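Local coordinates for protein TbpB (Actinobacillus pleuropneumoniae, PDB 3HOL) that probably binds host transferrin at the bacterial cell surface as the lipoprotein component of a receptor for iron acquisition, at residues E5-K17 / G498-K509. Residues are numbered along the deposited sequence; the frame is centred on the assembly and turned at random.
Sequences EEYKDVETAKKEK and GAVFGAKQQVKK
Lys8 and Val507 pair through their backbones where the two ends of the chain meet: residues 7-9 form a short antiparallel strand on the last strand of the C-lobe beta barrel, the two axes running at 132°. Lys8 N donates to Val507 O (3.0 Å) and Val507 N returns a nearly straight bond to Lys8 O (2.7 Å), the closed ring of a hydrogen-bonded antiparallel pair. Two residues further along, Val10 N donates to Gln505 O (3.0 Å), approaching 29° out of the plane of that carbonyl, after which the chain continues as loop and draws away beyond Thr12. On one face Lys8 and Val507 lie alongside each other, CG of the lysine 3.9 Å from CG1 of the valine. On the other face of the pairing, the Tyr7 ring has CB of Gln506 approaching obliquely and Val507 O at its edge, near the ring plane. The Asp9 carboxylate crosses the Lys504 chain at about a right angle, touching its CG, while its OD2 accepts a hydrogen bond from Asn335 ND2, outside the two segments. CG2 of Val10, anti to its carbonyl carbon, lies against the Gln506 carbonyl, 3.1 Å from Gln506 O, and 3.6 Å from Val507 CB.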
loop_
_atom_site.group_PDB
_atom_site.type_symbol
_atom_site.label_atom_id
_atom_site.label_comp_id
_atom_site.label_asym_id
_atom_site.label_seq_id
_atom_site.Cartn_x
_atom_site.Cartn_y
_atom_site.Cartn_z
ATOM N N GLU A 5 20.849 34.507 6.632
ATOM C CA GLU A 5 20.156 33.272 7.119
ATOM C C GLU A 5 20.990 32.015 6.782
ATOM O O GLU A 5 21.346 31.253 7.694
ATOM C CB GLU A 5 18.718 33.155 6.562
ATOM C CG GLU A 5 18.025 34.482 6.194
ATOM C CD GLU A 5 17.296 34.418 4.847
ATOM O OE1 GLU A 5 16.053 34.533 4.815
ATOM O OE2 GLU A 5 17.966 34.246 3.806
ATOM N N GLU A 6 21.324 31.786 5.504
ATOM C CA GLU A 6 20.967 32.647 4.363
ATOM C C GLU A 6 19.937 32.003 3.401
ATOM O O GLU A 6 19.656 32.535 2.309
ATOM C CB GLU A 6 22.233 33.063 3.612
ATOM C CG GLU A 6 23.129 31.906 3.181
ATOM C CD GLU A 6 23.669 32.099 1.773
ATOM O OE1 GLU A 6 24.740 31.533 1.457
ATOM O OE2 GLU A 6 23.016 32.821 0.975
ATOM N N TYR A 7 19.378 30.868 3.828
ATOM C CA TYR A 7 18.410 30.089 3.043
ATOM C C TYR A 7 17.082 29.935 3.797
ATOM O O TYR A 7 17.043 29.990 5.029
ATOM C CB TYR A 7 18.981 28.695 2.747
ATOM C CG TYR A 7 19.999 28.641 1.623
ATOM C CD1 TYR A 7 19.603 28.806 0.291
ATOM C CD2 TYR A 7 21.355 28.392 1.880
ATOM C CE1 TYR A 7 20.525 28.731 -0.765
ATOM C CE2 TYR A 7 22.295 28.331 0.828
ATOM C CZ TYR A 7 21.865 28.500 -0.494
ATOM O OH TYR A 7 22.757 28.449 -1.550
ATOM N N LYS A 8 15.995 29.746 3.055
ATOM C CA LYS A 8 14.701 29.427 3.656
ATOM C C LYS A 8 13.932 28.434 2.763
ATOM O O LYS A 8 14.125 28.403 1.537
ATOM C CB LYS A 8 13.883 30.697 3.895
ATOM C CG LYS A 8 13.531 31.444 2.620
ATOM C CD LYS A 8 12.747 32.721 2.909
ATOM C CE LYS A 8 12.317 33.367 1.612
ATOM N NZ LYS A 8 11.696 34.695 1.870
ATOM N N ASP A 9 13.087 27.614 3.392
ATOM C CA ASP A 9 12.249 26.658 2.663
ATOM C C ASP A 9 11.588 27.388 1.522
ATOM O O ASP A 9 11.055 28.476 1.732
ATOM C CB ASP A 9 11.147 26.078 3.566
ATOM C CG ASP A 9 11.671 25.069 4.556
ATOM O OD1 ASP A 9 12.884 24.766 4.530
ATOM O OD2 ASP A 9 10.864 24.588 5.373
ATOM N N VAL A 10 11.638 26.801 0.332
ATOM C CA VAL A 10 10.831 27.273 -0.781
ATOM C C VAL A 10 9.336 27.161 -0.422
ATOM O O VAL A 10 8.908 26.201 0.217
ATOM C CB VAL A 10 11.139 26.493 -2.089
ATOM C CG1 VAL A 10 10.128 26.864 -3.203
ATOM C CG2 VAL A 10 12.589 26.727 -2.551
ATOM N N GLU A 11 8.560 28.173 -0.799
ATOM C CA GLU A 11 7.115 28.153 -0.611
ATOM C C GLU A 11 6.499 27.262 -1.661
ATOM O O GLU A 11 6.733 27.419 -2.845
ATOM C CB GLU A 11 6.507 29.554 -0.681
ATOM C CG GLU A 11 6.835 30.413 0.527
ATOM C CD GLU A 11 5.970 30.113 1.753
ATOM O OE1 GLU A 11 6.174 30.823 2.754
ATOM O OE2 GLU A 11 5.089 29.210 1.731
ATOM N N THR A 12 5.724 26.303 -1.199
ATOM C CA THR A 12 5.157 25.307 -2.062
ATOM C C THR A 12 3.707 25.137 -1.643
ATOM O O THR A 12 3.414 25.157 -0.453
ATOM C CB THR A 12 5.927 23.985 -1.906
ATOM O OG1 THR A 12 5.444 23.045 -2.866
ATOM C CG2 THR A 12 5.763 23.400 -0.506
ATOM N N ALA A 13 2.809 25.005 -2.615
ATOM C CA ALA A 13 1.418 24.627 -2.346
ATOM C C ALA A 13 1.329 23.453 -1.350
ATOM O O ALA A 13 2.138 22.518 -1.401
ATOM C CB ALA A 13 0.728 24.258 -3.651
ATOM N N LYS A 14 0.379 23.489 -0.431
ATOM C CA LYS A 14 0.253 22.355 0.475
ATOM C C LYS A 14 -0.462 21.200 -0.238
ATOM O O LYS A 14 -1.227 21.437 -1.169
ATOM C CB LYS A 14 -0.427 22.755 1.791
ATOM C CG LYS A 14 -1.944 22.759 1.756
ATOM C CD LYS A 14 -2.517 23.387 3.026
ATOM C CE LYS A 14 -4.043 23.522 2.928
ATOM N NZ LYS A 14 -4.523 23.851 1.548
ATOM N N LYS A 15 -0.185 19.960 0.174
ATOM C CA LYS A 15 -0.812 18.789 -0.443
ATOM C C LYS A 15 -2.310 18.908 -0.240
ATOM O O LYS A 15 -2.753 19.101 0.879
ATOM C CB LYS A 15 -0.322 17.496 0.205
ATOM C CG LYS A 15 -0.816 16.207 -0.470
ATOM C CD LYS A 15 -0.156 14.955 0.147
ATOM C CE LYS A 15 -0.639 13.698 -0.554
ATOM N NZ LYS A 15 -0.276 12.428 0.153
ATOM N N GLU A 16 -3.086 18.784 -1.306
ATOM C CA GLU A 16 -4.541 18.916 -1.165
ATOM C C GLU A 16 -5.057 17.766 -0.323
ATOM O O GLU A 16 -4.925 16.615 -0.697
ATOM C CB GLU A 16 -5.230 18.932 -2.524
ATOM C CG GLU A 16 -4.509 18.131 -3.588
ATOM C CD GLU A 16 -5.314 17.968 -4.870
ATOM O OE1 GLU A 16 -4.735 17.407 -5.839
ATOM O OE2 GLU A 16 -6.508 18.387 -4.915
ATOM N N LYS A 17 -5.598 18.074 0.842
ATOM C CA LYS A 17 -6.138 17.031 1.703
ATOM C C LYS A 17 -7.237 16.306 0.953
ATOM O O LYS A 17 -7.967 16.897 0.161
ATOM C CB LYS A 17 -6.692 17.616 2.993
ATOM C CG LYS A 17 -6.776 16.617 4.146
ATOM C CD LYS A 17 -6.492 17.325 5.465
ATOM C CE LYS A 17 -5.258 18.247 5.349
ATOM N NZ LYS A 17 -5.003 19.023 6.608
ATOM N N GLY A 498 22.635 2.888 10.936
ATOM C CA GLY A 498 21.331 2.967 10.268
ATOM C C GLY A 498 20.922 4.438 10.287
ATOM O O GLY A 498 21.020 5.101 11.319
ATOM N N ALA A 499 20.465 4.969 9.149
ATOM C CA ALA A 499 20.243 6.389 9.064
ATOM C C ALA A 499 19.099 6.625 8.093
ATOM O O ALA A 499 19.061 6.003 7.025
ATOM C CB ALA A 499 21.522 7.090 8.553
ATOM N N VAL A 500 18.167 7.507 8.461
ATOM C CA VAL A 500 17.151 7.995 7.506
ATOM C C VAL A 500 17.167 9.511 7.484
ATOM O O VAL A 500 17.336 10.128 8.538
ATOM C CB VAL A 500 15.720 7.476 7.847
ATOM C CG1 VAL A 500 15.638 5.984 7.605
ATOM C CG2 VAL A 500 15.341 7.796 9.315
ATOM N N PHE A 501 16.993 10.112 6.318
ATOM C CA PHE A 501 17.053 11.567 6.227
ATOM C C PHE A 501 16.004 12.163 5.286
ATOM O O PHE A 501 15.496 11.489 4.386
ATOM C CB PHE A 501 18.481 12.030 5.820
ATOM C CG PHE A 501 18.934 11.536 4.466
ATOM C CD1 PHE A 501 18.612 12.238 3.305
ATOM C CD2 PHE A 501 19.680 10.368 4.354
ATOM C CE1 PHE A 501 19.029 11.787 2.051
ATOM C CE2 PHE A 501 20.127 9.915 3.113
ATOM C CZ PHE A 501 19.786 10.623 1.957
ATOM N N GLY A 502 15.719 13.460 5.466
ATOM C CA GLY A 502 14.804 14.165 4.595
ATOM C C GLY A 502 15.201 15.638 4.550
ATOM O O GLY A 502 15.796 16.119 5.500
ATOM N N ALA A 503 14.892 16.321 3.443
ATOM C CA ALA A 503 15.297 17.721 3.236
ATOM C C ALA A 503 14.356 18.445 2.277
ATOM O O ALA A 503 13.849 17.847 1.340
ATOM C CB ALA A 503 16.747 17.791 2.712
ATOM N N LYS A 504 14.159 19.740 2.520
ATOM C CA LYS A 504 13.268 20.568 1.724
ATOM C C LYS A 504 14.125 21.489 0.852
ATOM O O LYS A 504 15.136 21.997 1.327
ATOM C CB LYS A 504 12.387 21.402 2.658
ATOM C CG LYS A 504 11.529 22.422 1.943
ATOM C CD LYS A 504 10.219 21.851 1.490
ATOM C CE LYS A 504 9.088 22.586 2.188
ATOM N NZ LYS A 504 7.809 22.325 1.490
ATOM N N GLN A 505 13.738 21.657 -0.418
ATOM C CA GLN A 505 14.360 22.623 -1.339
ATOM C C GLN A 505 14.317 24.018 -0.696
ATOM O O GLN A 505 13.376 24.360 0.023
ATOM C CB GLN A 505 13.644 22.623 -2.702
ATOM C CG GLN A 505 14.482 23.120 -3.899
ATOM C CD GLN A 505 13.662 23.223 -5.197
ATOM O OE1 GLN A 505 13.708 22.338 -6.073
ATOM N NE2 GLN A 505 12.908 24.304 -5.323
ATOM N N GLN A 506 15.373 24.785 -0.925
ATOM C CA GLN A 506 15.536 26.114 -0.340
ATOM C C GLN A 506 15.434 27.182 -1.420
ATOM O O GLN A 506 15.636 26.911 -2.612
ATOM C CB GLN A 506 16.910 26.243 0.323
ATOM C CG GLN A 506 17.167 25.296 1.481
ATOM C CD GLN A 506 16.177 25.478 2.618
ATOM O OE1 GLN A 506 15.314 24.631 2.855
ATOM N NE2 GLN A 506 16.299 26.589 3.331
ATOM N N VAL A 507 15.117 28.396 -0.985
ATOM C CA VAL A 507 15.254 29.580 -1.835
ATOM C C VAL A 507 16.105 30.597 -1.054
ATOM O O VAL A 507 16.068 30.613 0.185
ATOM C CB VAL A 507 13.843 30.133 -2.296
ATOM C CG1 VAL A 507 13.008 30.620 -1.105
ATOM C CG2 VAL A 507 13.975 31.228 -3.350
ATOM N N LYS A 508 16.892 31.411 -1.763
ATOM C CA LYS A 508 17.702 32.451 -1.105
ATOM C C LYS A 508 16.894 33.665 -0.572
ATOM O O LYS A 508 15.655 33.683 -0.631
ATOM C CB LYS A 508 18.934 32.865 -1.944
ATOM C CG LYS A 508 18.761 32.963 -3.471
ATOM C CD LYS A 508 20.091 33.442 -4.094
ATOM C CE LYS A 508 20.217 33.138 -5.598
ATOM N NZ LYS A 508 19.523 34.137 -6.474
ATOM N N LYS A 509 17.612 34.665 -0.052
ATOM C CA LYS A 509 17.019 35.883 0.534
ATOM C C LYS A 509 16.182 35.579 1.773
ATOM O O LYS A 509 15.881 36.481 2.568
ATOM C CB LYS A 509 16.183 36.671 -0.495
ATOM C CG LYS A 509 16.981 37.670 -1.317
ATOM C CD LYS A 509 16.060 38.696 -1.960
ATOM C CE LYS A 509 16.806 40.009 -2.188
ATOM N NZ LYS A 509 15.894 41.094 -2.669
#